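Local structure of piwi domain-containing protein (Vanderwaltozyma polyspora, 5THE) at residues H67-T72 and N233-M238. The protein probably binds guide RNA as a budding-yeast Argonaute, of which this chain is the C-terminal lobe with the Piwi domain. Sequence-based numbering, arbitrary orientation.
Sequences HQFIST and NVVMKM. With nucleotides of chain B.
With CG anti to its own carbonyl carbon (chi1 -62°), Phe69 sends its ring from the loop to helix 228-241, where Val235 and Met236 receive it. Val235 holds CG1 between its backbone N and carbonyl carbon (chi1 77°), and this methyl meets the ring at its edge, near the ring plane, 3.8 Å from Phe69 CE2. Met236 crosses the phenylalanine at about a right angle and brings CG to 3.7 Å from Phe69 CZ. The contact is small, buried and wholly apolar. Beyond the helix lies the RNA: Val234 CG2 packs 3.2 Å from O4' of A2 of chain B, while Lys237, bent along its chain, donates from NZ to OP1 of A3 of chain B at 2.7 Å. The same ammonium also hydrogen-bonds O of the C-terminal Ile549 and forms a salt bridge to a further RNA phosphate. A methionine in place of Lys237 would probably leave these phosphates without this positive partner and the C-terminal carboxylate of Ile549 without this donor. The helix thus joins the loop leading to strand 77-85 on one flank to the bound RNA on another, while Val235 also packs on Phe106 and Val110 of helix 95-111, and Met238 reaches strand 185-191.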
# COMPACT_ATOMS: atom_id res chain seq x y z
N HIS A 67 -7.46 21.56 -0.54
CA HIS A 67 -6.09 21.16 -0.85
C HIS A 67 -6.03 20.60 -2.26
O HIS A 67 -7.04 20.23 -2.86
CB HIS A 67 -5.59 20.11 0.14
CG HIS A 67 -5.60 20.57 1.56
ND1 HIS A 67 -4.93 21.70 1.98
CD2 HIS A 67 -6.19 20.04 2.67
CE1 HIS A 67 -5.11 21.86 3.28
NE2 HIS A 67 -5.86 20.87 3.72
N GLN A 68 -4.81 20.50 -2.77
CA GLN A 68 -4.58 19.88 -4.06
C GLN A 68 -3.49 18.83 -3.95
O GLN A 68 -2.59 18.92 -3.10
CB GLN A 68 -4.21 20.92 -5.12
CG GLN A 68 -5.38 21.84 -5.44
CD GLN A 68 -5.04 22.86 -6.50
OE1 GLN A 68 -3.87 23.18 -6.72
NE2 GLN A 68 -6.06 23.39 -7.16
N PHE A 69 -3.60 17.81 -4.80
CA PHE A 69 -2.56 16.81 -4.93
C PHE A 69 -1.26 17.46 -5.36
O PHE A 69 -1.25 18.38 -6.19
CB PHE A 69 -2.96 15.76 -5.96
CG PHE A 69 -4.19 14.99 -5.59
CD1 PHE A 69 -4.53 14.78 -4.26
CD2 PHE A 69 -5.02 14.48 -6.58
CE1 PHE A 69 -5.68 14.07 -3.91
CE2 PHE A 69 -6.18 13.75 -6.23
CZ PHE A 69 -6.49 13.55 -4.90
N ILE A 70 -0.15 16.93 -4.84
CA ILE A 70 1.17 17.49 -5.12
C ILE A 70 1.50 17.43 -6.61
O ILE A 70 2.04 18.38 -7.18
CB ILE A 70 2.24 16.75 -4.29
CG1 ILE A 70 2.12 17.11 -2.81
CG2 ILE A 70 3.65 17.03 -4.83
CD1 ILE A 70 2.85 16.13 -1.89
N SER A 71 1.19 16.31 -7.26
CA SER A 71 1.61 16.09 -8.64
C SER A 71 0.50 15.36 -9.38
O SER A 71 0.12 14.25 -8.99
CB SER A 71 2.91 15.29 -8.71
OG SER A 71 3.25 14.98 -10.06
N THR A 72 0.01 15.98 -10.44
CA THR A 72 -1.07 15.45 -11.28
C THR A 72 -0.61 15.46 -12.72
O THR A 72 0.43 16.04 -13.05
CB THR A 72 -2.33 16.31 -11.09
OG1 THR A 72 -2.01 17.68 -11.34
CG2 THR A 72 -2.85 16.16 -9.67
N ASN A 233 -11.99 10.43 -3.17
CA ASN A 233 -11.26 9.22 -2.81
C ASN A 233 -10.93 8.39 -4.05
O ASN A 233 -9.81 7.88 -4.17
CB ASN A 233 -12.08 8.40 -1.81
CG ASN A 233 -12.15 9.06 -0.44
OD1 ASN A 233 -11.35 9.94 -0.13
ND2 ASN A 233 -13.11 8.66 0.37
N VAL A 234 -11.89 8.25 -4.97
CA VAL A 234 -11.67 7.48 -6.19
C VAL A 234 -10.46 8.01 -6.94
O VAL A 234 -9.58 7.25 -7.37
CB VAL A 234 -12.93 7.49 -7.07
CG1 VAL A 234 -12.59 7.05 -8.50
CG2 VAL A 234 -14.02 6.58 -6.47
N VAL A 235 -10.39 9.34 -7.11
CA VAL A 235 -9.35 9.91 -7.95
C VAL A 235 -7.99 9.87 -7.27
O VAL A 235 -6.96 9.97 -7.94
CB VAL A 235 -9.74 11.34 -8.38
CG1 VAL A 235 -9.52 12.35 -7.24
CG2 VAL A 235 -9.02 11.76 -9.66
N MET A 236 -7.95 9.72 -5.94
CA MET A 236 -6.66 9.50 -5.28
C MET A 236 -5.96 8.31 -5.92
O MET A 236 -4.77 8.39 -6.27
CB MET A 236 -6.86 9.26 -3.78
CG MET A 236 -7.33 10.52 -3.03
SD MET A 236 -7.36 10.31 -1.25
CE MET A 236 -5.70 10.76 -0.76
N LYS A 237 -6.70 7.23 -6.13
CA LYS A 237 -6.14 6.02 -6.71
C LYS A 237 -5.77 6.23 -8.16
O LYS A 237 -4.70 5.80 -8.60
CB LYS A 237 -7.14 4.86 -6.54
CG LYS A 237 -7.39 4.50 -5.07
CD LYS A 237 -8.87 4.25 -4.74
CE LYS A 237 -9.43 2.99 -5.41
NZ LYS A 237 -8.76 1.71 -4.99
N MET A 238 -6.64 6.88 -8.93
CA MET A 238 -6.34 7.17 -10.33
C MET A 238 -5.06 7.96 -10.45
O MET A 238 -4.18 7.64 -11.26
CB MET A 238 -7.50 7.94 -10.96
CG MET A 238 -8.82 7.18 -10.97
SD MET A 238 -10.11 8.21 -11.68
CE MET A 238 -11.42 7.00 -11.97
P A B 2 -16.42 0.85 -4.61
OP1 A B 2 -16.86 -0.00 -3.48
OP2 A B 2 -17.39 1.71 -5.35
O5' A B 2 -15.22 1.76 -4.10
C5' A B 2 -14.35 2.42 -5.02
C4' A B 2 -13.62 3.55 -4.35
O4' A B 2 -14.56 4.59 -4.02
C3' A B 2 -12.97 3.22 -3.02
O3' A B 2 -11.74 2.58 -3.17
C2' A B 2 -12.87 4.59 -2.36
O2' A B 2 -11.84 5.35 -2.95
C1' A B 2 -14.20 5.20 -2.79
N9 A B 2 -15.30 4.92 -1.85
C8 A B 2 -16.11 3.81 -1.84
N7 A B 2 -17.05 3.84 -0.93
C5 A B 2 -16.85 5.07 -0.32
C6 A B 2 -17.53 5.69 0.73
N6 A B 2 -18.56 5.10 1.33
N1 A B 2 -17.09 6.92 1.12
C2 A B 2 -16.04 7.45 0.48
N3 A B 2 -15.31 6.96 -0.53
C4 A B 2 -15.78 5.75 -0.87
P A B 3 -11.26 1.52 -2.08
OP1 A B 3 -9.99 1.00 -2.66
OP2 A B 3 -12.38 0.59 -1.74
O5' A B 3 -10.95 2.42 -0.79
C5' A B 3 -9.93 3.40 -0.84
C4' A B 3 -9.98 4.31 0.35
O4' A B 3 -11.18 5.14 0.31
C3' A B 3 -10.05 3.63 1.70
O3' A B 3 -8.79 3.19 2.12
C2' A B 3 -10.62 4.73 2.58
O2' A B 3 -9.61 5.68 2.91
C1' A B 3 -11.63 5.38 1.62
N9 A B 3 -12.93 4.73 1.79
C8 A B 3 -13.33 3.52 1.26
N7 A B 3 -14.54 3.18 1.64
C5 A B 3 -14.93 4.22 2.46
C6 A B 3 -16.11 4.42 3.16
N6 A B 3 -17.13 3.54 3.11
N1 A B 3 -16.19 5.55 3.89
C2 A B 3 -15.14 6.40 3.91
N3 A B 3 -13.96 6.31 3.29
C4 A B 3 -13.94 5.18 2.58